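Local coordinates for insecticidal protein (Brevibacillus laterosporus, PDB 7ML9) that is active against the western corn rootworm and probably kills by forming a beta-barrel pore in membranes, as expected of an aerolysin/epsilon-toxin-like protein, at residues D34-D39 with A227-P232; Y86-A91 with A221-I226; T100-T105 with T210-G215; G110-D115 with P128-T133; A198-R203 with I287-D292. One frame throughout, in Å; residues are numbered along the deposited sequence. Where two conformers were deposited one is given.

Contact 1: D34-D39 with A227-P232. With EDO (1,2-ethanediol), chain H.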
# COMPACT_ATOMS: atom_id res chain seq x y z
N ASP A 34 -4.04 -17.90 -20.82
CA ASP A 34 -4.51 -17.15 -21.98
C ASP A 34 -3.34 -16.59 -22.78
O ASP A 34 -3.41 -16.52 -24.02
CB ASP A 34 -5.45 -16.02 -21.57
CG ASP A 34 -5.99 -15.23 -22.76
OD1 ASP A 34 -6.97 -15.68 -23.39
OD2 ASP A 34 -5.41 -14.18 -23.09
N LEU A 35 -2.25 -16.21 -22.10
CA LEU A 35 -1.04 -15.80 -22.81
C LEU A 35 -0.57 -16.88 -23.77
O LEU A 35 -0.20 -16.60 -24.93
CB LEU A 35 0.06 -15.46 -21.79
CG LEU A 35 1.40 -15.00 -22.34
CD1 LEU A 35 1.21 -13.65 -23.03
CD2 LEU A 35 2.44 -14.90 -21.19
N ALA A 36 -0.54 -18.14 -23.31
CA ALA A 36 -0.16 -19.24 -24.21
C ALA A 36 -1.14 -19.37 -25.37
O ALA A 36 -0.73 -19.55 -26.53
CB ALA A 36 -0.06 -20.57 -23.44
N ARG A 37 -2.44 -19.27 -25.09
CA ARG A 37 -3.44 -19.35 -26.16
C ARG A 37 -3.29 -18.20 -27.16
O ARG A 37 -3.54 -18.38 -28.35
CB ARG A 37 -4.85 -19.35 -25.56
CG ARG A 37 -5.14 -20.57 -24.66
CD ARG A 37 -6.46 -20.42 -23.92
NE ARG A 37 -6.63 -21.52 -22.98
CZ ARG A 37 -6.90 -21.38 -21.68
NH1 ARG A 37 -7.05 -20.17 -21.15
NH2 ARG A 37 -7.02 -22.47 -20.92
N GLU A 38 -2.91 -17.00 -26.69
CA GLU A 38 -2.75 -15.86 -27.60
C GLU A 38 -1.61 -16.11 -28.57
O GLU A 38 -1.75 -15.88 -29.78
CB GLU A 38 -2.48 -14.56 -26.82
CG GLU A 38 -3.58 -14.16 -25.88
CD GLU A 38 -4.69 -13.41 -26.57
OE1 GLU A 38 -4.57 -13.14 -27.79
OE2 GLU A 38 -5.69 -13.08 -25.89
N ASP A 39 -0.46 -16.56 -28.06
CA ASP A 39 0.68 -16.83 -28.93
C ASP A 39 0.34 -17.92 -29.94
O ASP A 39 0.68 -17.80 -31.12
CB ASP A 39 1.87 -17.25 -28.07
CG ASP A 39 3.15 -17.45 -28.88
OD1 ASP A 39 3.31 -16.88 -29.98
OD2 ASP A 39 4.03 -18.17 -28.39
N ALA A 227 5.13 -21.64 -21.14
CA ALA A 227 3.85 -21.61 -21.84
C ALA A 227 3.84 -22.65 -22.96
O ALA A 227 4.76 -22.68 -23.79
CB ALA A 227 3.56 -20.23 -22.42
N TRP A 228 2.78 -23.46 -23.02
CA TRP A 228 2.71 -24.59 -23.95
C TRP A 228 1.71 -24.28 -25.04
O TRP A 228 0.55 -23.94 -24.76
CB TRP A 228 2.35 -25.90 -23.20
CG TRP A 228 3.51 -26.39 -22.41
CD1 TRP A 228 3.89 -25.98 -21.15
CD2 TRP A 228 4.50 -27.34 -22.83
NE1 TRP A 228 5.05 -26.61 -20.78
CE2 TRP A 228 5.44 -27.45 -21.79
CE3 TRP A 228 4.67 -28.11 -23.99
CZ2 TRP A 228 6.54 -28.31 -21.87
CZ3 TRP A 228 5.77 -28.95 -24.07
CH2 TRP A 228 6.68 -29.05 -23.02
N ARG A 229 2.15 -24.39 -26.30
CA ARG A 229 1.36 -24.05 -27.47
C ARG A 229 1.67 -25.03 -28.59
O ARG A 229 2.81 -25.48 -28.73
CB ARG A 229 1.67 -22.63 -28.02
CG ARG A 229 1.25 -21.46 -27.17
CD ARG A 229 2.34 -21.04 -26.20
NE ARG A 229 3.54 -20.57 -26.86
CZ ARG A 229 4.72 -21.16 -26.75
NH1 ARG A 229 4.84 -22.24 -25.98
NH2 ARG A 229 5.77 -20.68 -27.40
N VAL A 230 0.68 -25.34 -29.41
CA VAL A 230 1.04 -25.94 -30.70
C VAL A 230 1.40 -24.81 -31.64
O VAL A 230 0.87 -23.69 -31.55
CB VAL A 230 -0.07 -26.83 -31.28
CG1 VAL A 230 -0.15 -28.13 -30.48
CG2 VAL A 230 -1.40 -26.10 -31.35
N SER A 231 2.32 -25.10 -32.55
CA SER A 231 2.96 -24.11 -33.40
C SER A 231 3.48 -24.82 -34.65
O SER A 231 3.57 -26.05 -34.67
CB SER A 231 4.10 -23.40 -32.66
OG SER A 231 5.26 -24.21 -32.58
N PRO A 232 3.80 -24.08 -35.71
CA PRO A 232 4.30 -24.76 -36.93
C PRO A 232 5.51 -25.63 -36.66
O PRO A 232 5.57 -26.77 -37.16
CB PRO A 232 4.61 -23.59 -37.87
CG PRO A 232 3.60 -22.55 -37.48
CD PRO A 232 3.52 -22.65 -35.96
C1 EDO H . 7.50 -18.06 -29.36
O1 EDO H . 6.17 -17.82 -29.82
C2 EDO H . 7.99 -16.89 -28.53
O2 EDO H . 9.42 -16.88 -28.57

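Contact 2: Y86-A91 with A221-I226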
# COMPACT_ATOMS: atom_id res chain seq x y z
N TYR A 86 5.05 -23.36 -12.97
CA TYR A 86 4.53 -22.10 -12.44
C TYR A 86 5.02 -21.91 -11.01
O TYR A 86 4.93 -22.83 -10.19
CB TYR A 86 3.00 -22.09 -12.49
CG TYR A 86 2.40 -20.91 -11.76
CD1 TYR A 86 2.37 -19.65 -12.35
CD2 TYR A 86 1.89 -21.04 -10.47
CE1 TYR A 86 1.84 -18.54 -11.67
CE2 TYR A 86 1.36 -19.94 -9.78
CZ TYR A 86 1.33 -18.70 -10.39
OH TYR A 86 0.80 -17.61 -9.72
N LYS A 87 5.53 -20.72 -10.70
CA LYS A 87 6.16 -20.48 -9.41
C LYS A 87 6.05 -19.00 -9.08
O LYS A 87 6.27 -18.16 -9.95
CB LYS A 87 7.63 -20.91 -9.44
CG LYS A 87 8.38 -20.76 -8.14
CD LYS A 87 9.63 -21.62 -8.15
CE LYS A 87 10.08 -21.97 -6.74
NZ LYS A 87 10.83 -20.84 -6.13
N VAL A 88 5.72 -18.68 -7.83
CA VAL A 88 5.83 -17.31 -7.36
C VAL A 88 7.24 -17.16 -6.81
O VAL A 88 7.60 -17.80 -5.83
CB VAL A 88 4.77 -16.97 -6.31
CG1 VAL A 88 4.93 -15.52 -5.88
CG2 VAL A 88 3.37 -17.22 -6.86
N ASN A 89 8.06 -16.34 -7.46
CA ASN A 89 9.47 -16.21 -7.10
C ASN A 89 9.71 -15.16 -6.02
O ASN A 89 10.56 -15.36 -5.15
CB ASN A 89 10.31 -15.84 -8.32
CG ASN A 89 10.18 -16.84 -9.44
OD1 ASN A 89 10.30 -18.04 -9.21
ND2 ASN A 89 9.93 -16.36 -10.65
N ASN A 90 9.01 -14.04 -6.09
CA ASN A 90 9.13 -13.00 -5.09
C ASN A 90 7.89 -12.13 -5.13
O ASN A 90 7.15 -12.09 -6.12
CB ASN A 90 10.39 -12.16 -5.28
CG ASN A 90 10.76 -11.37 -4.04
OD1 ASN A 90 10.41 -11.76 -2.92
ND2 ASN A 90 11.44 -10.25 -4.23
N ALA A 91 7.63 -11.47 -4.01
CA ALA A 91 6.51 -10.54 -3.94
C ALA A 91 6.91 -9.37 -3.06
O ALA A 91 7.60 -9.55 -2.05
CB ALA A 91 5.25 -11.22 -3.40
N ALA A 221 4.33 -9.16 -7.99
CA ALA A 221 4.80 -10.52 -7.83
C ALA A 221 5.61 -10.89 -9.07
O ALA A 221 5.20 -10.58 -10.19
CB ALA A 221 3.64 -11.50 -7.61
N ASN A 222 6.76 -11.52 -8.85
CA ASN A 222 7.57 -12.06 -9.93
C ASN A 222 7.25 -13.54 -10.02
O ASN A 222 7.42 -14.28 -9.04
CB ASN A 222 9.06 -11.82 -9.64
CG ASN A 222 9.97 -12.36 -10.74
OD1 ASN A 222 9.93 -13.54 -11.09
ND2 ASN A 222 10.83 -11.50 -11.25
N VAL A 223 6.75 -13.98 -11.18
CA VAL A 223 6.31 -15.36 -11.35
C VAL A 223 7.01 -15.99 -12.55
O VAL A 223 7.30 -15.32 -13.54
CB VAL A 223 4.77 -15.48 -11.49
CG1 VAL A 223 4.05 -14.73 -10.36
CG2 VAL A 223 4.31 -14.95 -12.81
N GLY A 224 7.26 -17.29 -12.44
CA GLY A 224 7.94 -18.04 -13.48
C GLY A 224 7.01 -19.08 -14.09
O GLY A 224 5.93 -19.36 -13.58
N GLY A 225 7.43 -19.62 -15.24
CA GLY A 225 6.60 -20.61 -15.90
C GLY A 225 6.99 -20.79 -17.35
O GLY A 225 7.77 -20.02 -17.92
N ILE A 226 6.42 -21.84 -17.94
CA ILE A 226 6.65 -22.26 -19.33
C ILE A 226 5.29 -22.35 -20.01
O ILE A 226 4.41 -23.06 -19.53
CB ILE A 226 7.36 -23.63 -19.41
CG1 ILE A 226 8.69 -23.64 -18.66
CG2 ILE A 226 7.54 -24.04 -20.88
CD1 ILE A 226 9.70 -22.65 -19.21

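Contact 3: T100-T105 with T210-G215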
# COMPACT_ATOMS: atom_id res chain seq x y z
N THR A 100 -1.03 11.68 0.93
CA THR A 100 -1.69 12.92 1.33
C THR A 100 -1.78 12.97 2.85
O THR A 100 -2.41 12.11 3.47
CB THR A 100 -3.09 13.01 0.72
OG1 THR A 100 -3.00 12.81 -0.70
CG2 THR A 100 -3.71 14.39 1.00
N GLU A 101 -1.13 13.98 3.44
CA GLU A 101 -1.13 14.22 4.88
C GLU A 101 -2.12 15.33 5.25
O GLU A 101 -2.30 16.29 4.50
CB GLU A 101 0.26 14.61 5.37
CG GLU A 101 1.32 13.56 5.12
CD GLU A 101 2.46 13.63 6.12
OE1 GLU A 101 2.39 14.46 7.05
OE2 GLU A 101 3.43 12.85 5.98
N ALA A 102 -2.75 15.19 6.42
CA ALA A 102 -3.70 16.18 6.91
C ALA A 102 -3.51 16.36 8.41
O ALA A 102 -2.95 15.51 9.10
CB ALA A 102 -5.15 15.77 6.61
N SER A 103 -4.01 17.50 8.91
CA SER A 103 -4.01 17.81 10.33
C SER A 103 -5.38 17.54 10.92
O SER A 103 -6.41 17.81 10.28
CB SER A 103 -3.64 19.28 10.57
OG SER A 103 -2.24 19.45 10.52
N GLY A 104 -5.40 17.01 12.15
CA GLY A 104 -6.64 16.72 12.83
C GLY A 104 -7.03 17.82 13.82
O GLY A 104 -6.32 18.80 14.03
N THR A 105 -8.21 17.64 14.40
CA THR A 105 -8.66 18.53 15.46
C THR A 105 -7.74 18.38 16.67
O THR A 105 -7.47 17.24 17.09
CB THR A 105 -10.10 18.20 15.86
OG1 THR A 105 -10.97 18.40 14.74
CG2 THR A 105 -10.55 19.08 17.02
N THR A 210 -2.80 16.27 16.10
CA THR A 210 -2.85 14.97 15.44
C THR A 210 -2.67 15.13 13.93
O THR A 210 -2.86 16.21 13.36
CB THR A 210 -4.19 14.25 15.72
OG1 THR A 210 -5.26 15.00 15.15
CG2 THR A 210 -4.44 14.10 17.24
N GLY A 211 -2.30 14.03 13.27
CA GLY A 211 -2.21 14.00 11.83
C GLY A 211 -2.68 12.67 11.28
O GLY A 211 -2.77 11.66 11.99
N SER A 212 -3.00 12.69 9.99
CA SER A 212 -3.34 11.46 9.29
C SER A 212 -2.67 11.48 7.93
O SER A 212 -2.22 12.52 7.43
CB SER A 212 -4.86 11.27 9.16
OG SER A 212 -5.49 12.40 8.60
N ILE A 213 -2.57 10.30 7.35
CA ILE A 213 -1.96 10.12 6.04
C ILE A 213 -2.76 9.04 5.32
O ILE A 213 -3.31 8.13 5.95
CB ILE A 213 -0.47 9.76 6.17
CG1 ILE A 213 0.23 9.81 4.81
CG2 ILE A 213 -0.28 8.40 6.83
CD1 ILE A 213 1.75 9.71 4.93
N SER A 214 -2.87 9.17 3.99
CA SER A 214 -3.45 8.10 3.19
C SER A 214 -2.75 8.09 1.84
O SER A 214 -2.20 9.10 1.40
CB SER A 214 -4.96 8.26 3.02
OG SER A 214 -5.27 9.48 2.37
N GLY A 215 -2.76 6.93 1.21
CA GLY A 215 -2.08 6.83 -0.06
C GLY A 215 -2.34 5.51 -0.74
O GLY A 215 -3.30 4.80 -0.43
O HOH W 1 -5.19 12.29 4.03
O HOH W 2 -7.80 14.65 16.30

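Contact 4: G110-D115 with P128-T133. With EDO (1,2-ethanediol), chain I.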
# COMPACT_ATOMS: atom_id res chain seq x y z
N GLY A 110 -5.09 18.77 29.14
CA GLY A 110 -5.11 19.11 30.55
C GLY A 110 -4.54 20.50 30.78
O GLY A 110 -4.22 21.24 29.84
N LYS A 111 -4.41 20.88 32.05
CA LYS A 111 -3.92 22.22 32.36
C LYS A 111 -3.29 22.25 33.74
O LYS A 111 -3.53 21.37 34.56
CB LYS A 111 -5.04 23.25 32.28
CG LYS A 111 -6.16 23.11 33.32
CD LYS A 111 -7.32 24.02 32.93
CE LYS A 111 -8.43 24.08 33.99
NZ LYS A 111 -7.99 23.57 35.33
N ASN A 112 -2.50 23.30 33.99
CA ASN A 112 -1.98 23.52 35.34
C ASN A 112 -1.70 25.01 35.51
O ASN A 112 -1.68 25.77 34.54
CB ASN A 112 -0.71 22.70 35.61
CG ASN A 112 -1.02 21.24 36.02
OD1 ASN A 112 -0.59 20.30 35.34
ND2 ASN A 112 -1.72 21.05 37.14
N VAL A 113 -1.50 25.42 36.76
CA VAL A 113 -1.37 26.83 37.11
C VAL A 113 0.07 27.10 37.52
O VAL A 113 0.70 26.29 38.20
CB VAL A 113 -2.34 27.22 38.25
CG1 VAL A 113 -2.12 28.67 38.65
CG2 VAL A 113 -3.77 27.02 37.80
N LEU A 114 0.59 28.24 37.06
CA LEU A 114 1.91 28.72 37.46
C LEU A 114 1.66 29.99 38.28
O LEU A 114 1.37 31.04 37.73
CB LEU A 114 2.78 28.99 36.24
CG LEU A 114 3.09 27.80 35.30
CD1 LEU A 114 3.94 28.29 34.12
CD2 LEU A 114 3.77 26.65 36.04
N ASP A 115 1.73 29.86 39.60
CA ASP A 115 1.25 30.90 40.53
C ASP A 115 2.45 31.66 41.07
O ASP A 115 3.18 31.16 41.94
CB ASP A 115 0.44 30.28 41.66
CG ASP A 115 -0.18 31.32 42.58
OD1 ASP A 115 -0.00 32.53 42.36
OD2 ASP A 115 -0.86 30.92 43.54
N PRO A 128 4.52 21.25 34.43
CA PRO A 128 4.49 19.79 34.51
C PRO A 128 4.61 19.20 33.12
O PRO A 128 4.55 19.90 32.10
CB PRO A 128 3.12 19.49 35.13
CG PRO A 128 2.63 20.80 35.68
CD PRO A 128 3.24 21.86 34.83
N GLU A 129 4.83 17.89 33.07
CA GLU A 129 4.64 17.15 31.83
C GLU A 129 3.16 16.92 31.59
O GLU A 129 2.40 16.63 32.52
CB GLU A 129 5.38 15.82 31.88
CG GLU A 129 6.87 16.00 31.89
CD GLU A 129 7.60 14.70 32.06
OE1 GLU A 129 6.96 13.70 32.45
OE2 GLU A 129 8.83 14.68 31.83
N PHE A 130 2.73 17.07 30.35
CA PHE A 130 1.38 16.69 29.99
C PHE A 130 1.45 15.36 29.25
O PHE A 130 2.53 14.91 28.85
CB PHE A 130 0.70 17.78 29.16
CG PHE A 130 0.51 19.09 29.91
CD1 PHE A 130 1.49 20.07 29.89
CD2 PHE A 130 -0.66 19.33 30.62
CE1 PHE A 130 1.32 21.26 30.57
CE2 PHE A 130 -0.85 20.53 31.32
CZ PHE A 130 0.14 21.49 31.29
N ASN A 131 0.29 14.72 29.10
CA ASN A 131 0.24 13.38 28.52
C ASN A 131 -1.08 13.19 27.80
O ASN A 131 -2.04 13.93 28.00
CB ASN A 131 0.43 12.29 29.58
CG ASN A 131 -0.84 12.06 30.41
OD1 ASN A 131 -1.77 11.37 29.97
ND2 ASN A 131 -0.86 12.64 31.61
N TYR A 132 -1.12 12.16 26.96
CA TYR A 132 -2.36 11.80 26.28
C TYR A 132 -2.25 10.32 25.93
O TYR A 132 -1.17 9.86 25.54
CB TYR A 132 -2.62 12.65 25.03
CG TYR A 132 -4.07 12.73 24.65
CD1 TYR A 132 -4.66 11.78 23.82
CD2 TYR A 132 -4.88 13.76 25.13
CE1 TYR A 132 -6.01 11.85 23.50
CE2 TYR A 132 -6.22 13.83 24.80
CZ TYR A 132 -6.77 12.88 23.98
OH TYR A 132 -8.10 12.95 23.66
N THR A 133 -3.34 9.59 26.11
CA THR A 133 -3.37 8.17 25.75
C THR A 133 -4.09 8.07 24.41
O THR A 133 -5.28 8.37 24.30
CB THR A 133 -4.06 7.35 26.83
OG1 THR A 133 -3.27 7.41 28.02
CG2 THR A 133 -4.18 5.87 26.37
C1 EDO I . -7.09 27.01 36.53
O1 EDO I . -6.56 25.70 36.29
C2 EDO I . -8.55 27.08 36.12
O2 EDO I . -8.73 28.21 35.27

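Contact 5: A198-R203 with I287-D292. With EDO (1,2-ethanediol), chain I.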
# COMPACT_ATOMS: atom_id res chain seq x y z
N ALA A 198 6.50 38.85 38.48
CA ALA A 198 6.10 39.04 39.87
C ALA A 198 4.62 39.42 39.96
O ALA A 198 4.12 40.23 39.18
CB ALA A 198 6.96 40.13 40.52
N GLY A 199 3.91 38.79 40.90
CA GLY A 199 2.51 39.07 41.12
C GLY A 199 1.55 38.49 40.11
O GLY A 199 0.35 38.73 40.22
N LYS A 200 2.04 37.72 39.13
CA LYS A 200 1.17 37.20 38.08
C LYS A 200 0.84 35.73 38.32
O LYS A 200 1.63 34.98 38.90
CB LYS A 200 1.81 37.37 36.70
CG LYS A 200 2.15 38.80 36.31
CD LYS A 200 0.93 39.69 36.28
CE LYS A 200 1.28 41.04 35.64
NZ LYS A 200 0.14 41.98 35.76
N THR A 201 -0.34 35.33 37.89
CA THR A 201 -0.73 33.93 37.89
C THR A 201 -1.02 33.54 36.46
O THR A 201 -1.85 34.17 35.80
CB THR A 201 -1.94 33.67 38.78
OG1 THR A 201 -1.66 34.09 40.12
CG2 THR A 201 -2.28 32.18 38.78
N TYR A 202 -0.34 32.51 35.97
CA TYR A 202 -0.50 32.02 34.61
C TYR A 202 -1.15 30.64 34.62
O TYR A 202 -1.03 29.88 35.58
CB TYR A 202 0.84 31.97 33.88
CG TYR A 202 1.35 33.29 33.38
CD1 TYR A 202 0.65 34.47 33.61
CD2 TYR A 202 2.55 33.36 32.67
CE1 TYR A 202 1.13 35.69 33.15
CE2 TYR A 202 3.03 34.57 32.20
CZ TYR A 202 2.31 35.73 32.45
OH TYR A 202 2.79 36.92 31.97
N ARG A 203 -1.87 30.35 33.55
CA ARG A 203 -2.47 29.04 33.33
C ARG A 203 -1.86 28.47 32.06
O ARG A 203 -1.78 29.18 31.05
CB ARG A 203 -3.99 29.16 33.19
CG ARG A 203 -4.71 27.86 33.10
CD ARG A 203 -6.19 28.09 33.36
NE ARG A 203 -6.88 28.52 32.16
CZ ARG A 203 -8.06 29.14 32.16
NH1 ARG A 203 -8.66 29.41 33.31
NH2 ARG A 203 -8.62 29.50 31.01
N ILE A 287 -0.40 29.64 26.93
CA ILE A 287 -0.15 30.29 28.21
C ILE A 287 -1.11 31.46 28.37
O ILE A 287 -1.11 32.38 27.54
CB ILE A 287 1.30 30.79 28.31
CG1 ILE A 287 2.28 29.71 27.85
CG2 ILE A 287 1.59 31.31 29.72
CD1 ILE A 287 2.21 28.44 28.66
N GLU A 288 -1.92 31.43 29.43
CA GLU A 288 -2.91 32.47 29.68
C GLU A 288 -2.61 33.20 30.98
O GLU A 288 -2.26 32.59 31.99
CB GLU A 288 -4.32 31.88 29.76
CG GLU A 288 -4.84 31.29 28.47
CD GLU A 288 -6.25 30.74 28.61
OE1 GLU A 288 -6.71 30.57 29.76
OE2 GLU A 288 -6.90 30.48 27.56
N ASP A 289 -2.77 34.52 30.94
CA ASP A 289 -2.65 35.36 32.14
C ASP A 289 -4.02 35.38 32.81
O ASP A 289 -4.98 35.92 32.25
CB ASP A 289 -2.19 36.76 31.76
CG ASP A 289 -1.86 37.63 32.97
OD1 ASP A 289 -2.23 37.26 34.10
OD2 ASP A 289 -1.21 38.68 32.78
N ILE A 290 -4.12 34.76 33.98
CA ILE A 290 -5.37 34.73 34.73
C ILE A 290 -5.26 35.52 36.03
O ILE A 290 -6.03 35.29 36.95
CB ILE A 290 -5.83 33.29 34.99
CG1 ILE A 290 -4.73 32.50 35.71
CG2 ILE A 290 -6.21 32.61 33.69
CD1 ILE A 290 -5.25 31.29 36.46
N THR A 291 -4.28 36.41 36.12
CA THR A 291 -4.10 37.24 37.31
C THR A 291 -5.40 37.94 37.70
O THR A 291 -5.88 37.82 38.83
CB THR A 291 -2.98 38.25 37.07
OG1 THR A 291 -1.80 37.56 36.65
CG2 THR A 291 -2.69 39.07 38.33
N ASP A 292 -6.00 38.66 36.75
CA ASP A 292 -7.30 39.30 37.00
C ASP A 292 -8.46 38.29 37.14
O ASP A 292 -9.60 38.76 37.14
CB ASP A 292 -7.62 40.30 35.89
CG ASP A 292 -6.54 41.35 35.72
OD1 ASP A 292 -5.77 41.58 36.68
OD2 ASP A 292 -6.44 41.94 34.62
C1 EDO I . -7.09 27.01 36.53
O1 EDO I . -6.56 25.70 36.29
C2 EDO I . -8.55 27.08 36.12
O2 EDO I . -8.73 28.21 35.27
O HOH W 3 -1.67 40.83 34.38

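Contact 1: D34-D39 with A227-P232
Arg-229 and Asp-39 carry the polar half of this contact. The guanidinium approaches the carboxylate side-on, and two of its nitrogens converge on a single oxygen: NE of Arg-229 lies 2.9 Å from OD2 of Asp-39, and NH2 of Arg-229 is 3.2 Å from that same OD2. The NE bond is the straighter, 158° at the hydrogen against 137°. The flat groups are 25° apart; OD2 lies close to the guanidinium plane, whereas NE comes to OD2 from above the carboxylate plane. A 1,2-ethanediol, probably from the crystallisation liquor, gives OD2 of Asp-39 a third bond through its O1, at 2.6 Å. The other oxygen, OD1, pairs with Lys-248, so the buried carboxylate sits between two cations and is probably held ionised. Behind the salt bridge the packing is apolar and close. CB of Ala-36 meets CB of Ala-227 at 3.8 Å and touches CD of Arg-229 at 3.7 Å. CG of Asp-39 is anti to its backbone N, and the Arg-229 chain bends at chi2 and chi3 and crosses Asp-39 obliquely, which brings NE and NH2 to OD2. Asp-34 belongs with Glu-30 to the sodium site. The arrangement is a helix laid on the end of a long strand, helix 28-48 against strand 201-229, in the helical end of this elongated, mostly beta aerolysin/ETX-MTX2-type toxin.

Contact 2: Y86-A91 with A221-I226
Strands 86-91 and 221-226 run antiparallel, their short axes 4.5 Å apart and 154° between directions. Lys-87 and Gly-224 form a hydrogen-bonded pair: Gly-224 N reaches Lys-87 O at 2.8 Å, in the carbonyl plane, while the return bond from Lys-87 N comes in above the plane of the Gly-224 carbonyl. Val-88 faces Val-223 in a non-hydrogen-bonded pair. Then the register slips by one. Asn-89 and Asn-90 both face Asn-222, a classic beta bulge: Asn-89 N points nearly along the C=O axis of Asn-222 at 2.7 Å from its O, Asn-90 N makes a weak second bond to it, and Asn-222 N answers to Asn-90 O at 2.8 Å. The bulge lies in the long sheet of this aerolysin-like toxin, where strand 86-115 pairs with strand 201-229. It turns Asn-89 CB toward the partner strand; with CG beside the backbone N, anti to the carbonyl carbon, ND2 of Asn-89 donates to OD1 of Asn-222 at 2.9 Å. That bond is almost straight, 172° at the hydrogen, although the amide planes stand 58° apart. On the face opposite Lys-87 and Asn-222, CG2 of Val-88 meets CG1 of Val-223 at 4.3 Å. Tyr-86, its CG anti to the backbone N, brings CE1 within 4.2 Å of CB of Val-223; its OH binds Leu-148 O, and its side chain touches Leu-32 of helix 28-48.

Contact 3: T100-T105 with T210-G215
Midway along the long, mainly antiparallel sheet of this aerolysin/ETX-MTX2-type toxin, strand 100-103 lies beside strand 210-215, their short axes 4.6 Å apart. Thr-100 with Ser-214 and Ala-102 with Ser-212 are hydrogen-bonded pairs, each closed by two backbone bonds; they alternate with the non-hydrogen-bonded pairs Glu-101 with Ile-213 and, beyond Ala-102, Ser-103 with Gly-211. Gly-104 N adds a fifth bond to Thr-210 O, straight at the hydrogen (173°) but well above the carbonyl plane.

Glu-101 is the side chain to follow. Its CB sits near the backbone O of Ser-212, at 3.8 Å. CG, anti to the carbonyl carbon (chi1 -60°), lies alongside Ile-213 and touches both CG1 and CD1. From there the chain runs on extended, side by side with the isoleucine and pointing the same way, until OE2 of Glu-101 lies 3.7 Å from CD1 of Ile-213. At the tip OE1 accepts from the backbone N of Gln-162, so the charged end is tied outside the two strands while the methylene part lies on Ile-213. Ile-213 is buried against Phe-158 and Ile-160 of strand 153-160.

The opposite face is wetter and carries small side chains: OG of Ser-212 is 3.9 Å from CB of Ala-102, and a water bonds to Thr-100 O and Ser-214 OG. Where strand 100-103 ends, OG1 of Thr-210 takes the crowded position between N and carbonyl carbon (chi1 64°), packing 3.2 Å from CA of Gly-104; a second water, donating to Thr-105 O at 2.7 Å, joins that oxygen to OG1 of Thr-210.

Contact 4: G110-D115 with P128-T133
The Phe-130 ring meets the strand Gly-110 to Asn-112 edge-first. Carbonyl carbon C of Lys-111 lies in the ring plane at its edge, and N of Lys-111, also near that plane, is 3.7 Å from CE2 of Phe-130. The approach of Gly-110 is oblique, its C at 3.7 Å from CE2 of Phe-130. So it is one side of the ring, CD2 through CE2 to CZ, that rests on the backbone. CG of Phe-130 is anti to its carbonyl carbon (chi1 -64°) and the ring stands square to the CA-CB-CG plane (chi2 90°), which turns that side to the strand. The other flat group is the Asn-112 amide, set obliquely across the Pro-128 ring: OD1 of Asn-112 lies 3.3 Å from CG of Pro-128, and CB of Asn-112 is 3.8 Å from that carbon. The same OD1 comes within 4.0 Å of CE2 of Phe-130, between proline and phenylalanine.

No hydrogen bond joins the two segments. Their short axes run nearly antiparallel, 165°, but stay 8.1 Å apart: in the curled, mostly antiparallel sheet of an aerolysin/ETX-MTX2-type protein, two strands meet here through Phe-130 and Pro-128 packing on segment 110-115, not as ladder neighbours. Each strand has its own sheet neighbour: Gly-110, Asn-112 and Leu-114 bond to strand 201-229, whereas Phe-130 and Tyr-132 bond to strand 178-189. Phe-130 also touches Ala-206. The Lys-111 side chain leads off to a bound 1,2-ethanediol, its NZ 2.7 Å from O1, and CG2 of Val-113 touches the same O1.

Contact 5: A198-R203 with I287-D292
Ile-287 opens its segment by laying CG2 against CD2 of the Tyr-202 ring, 3.7 Å away, the two side chains crossing at about a right angle. Glu-288 pairs with Arg-203 through two nearly straight backbone bonds, both in the carbonyl planes. Their side chains run side by side, and the tips form a salt bridge: NH2 of Arg-203 is 2.5 Å from OE1 of Glu-288, with the flat groups 49° apart. Asp-289 sits opposite Tyr-202 in a non-hydrogen-bonded pair, its CG 3.6 Å from CE1 at the ring edge. This is the distal tip of the long sheet, where strands 201-229 and 266-289 pair antiparallel and the second one gives way to a turn. OD1 of Asp-289 closes that turn as an Asx turn: its anti lone pair takes Thr-291 N and its syn lone pair the Thr-291 hydroxyl, at 2.6 Å from OG1. A water bridges its OD2 to Lys-200 NZ. Ile-290 N then bonds to Thr-201 O at 3.0 Å; its CG1, in the crowded position, puts CD1 on CG2 of Thr-201, while CG2 of Ile-290 lies over one face of the Arg-203 guanidinium. Thr-291 ends the walk, its OG1 accepting from Thr-201 N at 2.9 Å.

In the fold
Strand 201-229 runs through contacts 1, 2, 3 and 5, and contact 4 reaches the same sheet through its neighbour, strand 86-115. Contact 1 is buried at the helical end, where a salt bridge and alanine packing join helix to strand. Contacts 2 and 3, about 37 Å apart between centres, pair the same two strands, one with a bulge and an amide bond, the other regular and partly hydrated. Contact 4 lies at the surface and packs side chains on backbone and on each other, with no hydrogen bond between its segments. Contact 5, partly buried, combines strand pairing with a turn and a salt bridge; it touches contact 4 through Leu-114 N and Tyr-202 O.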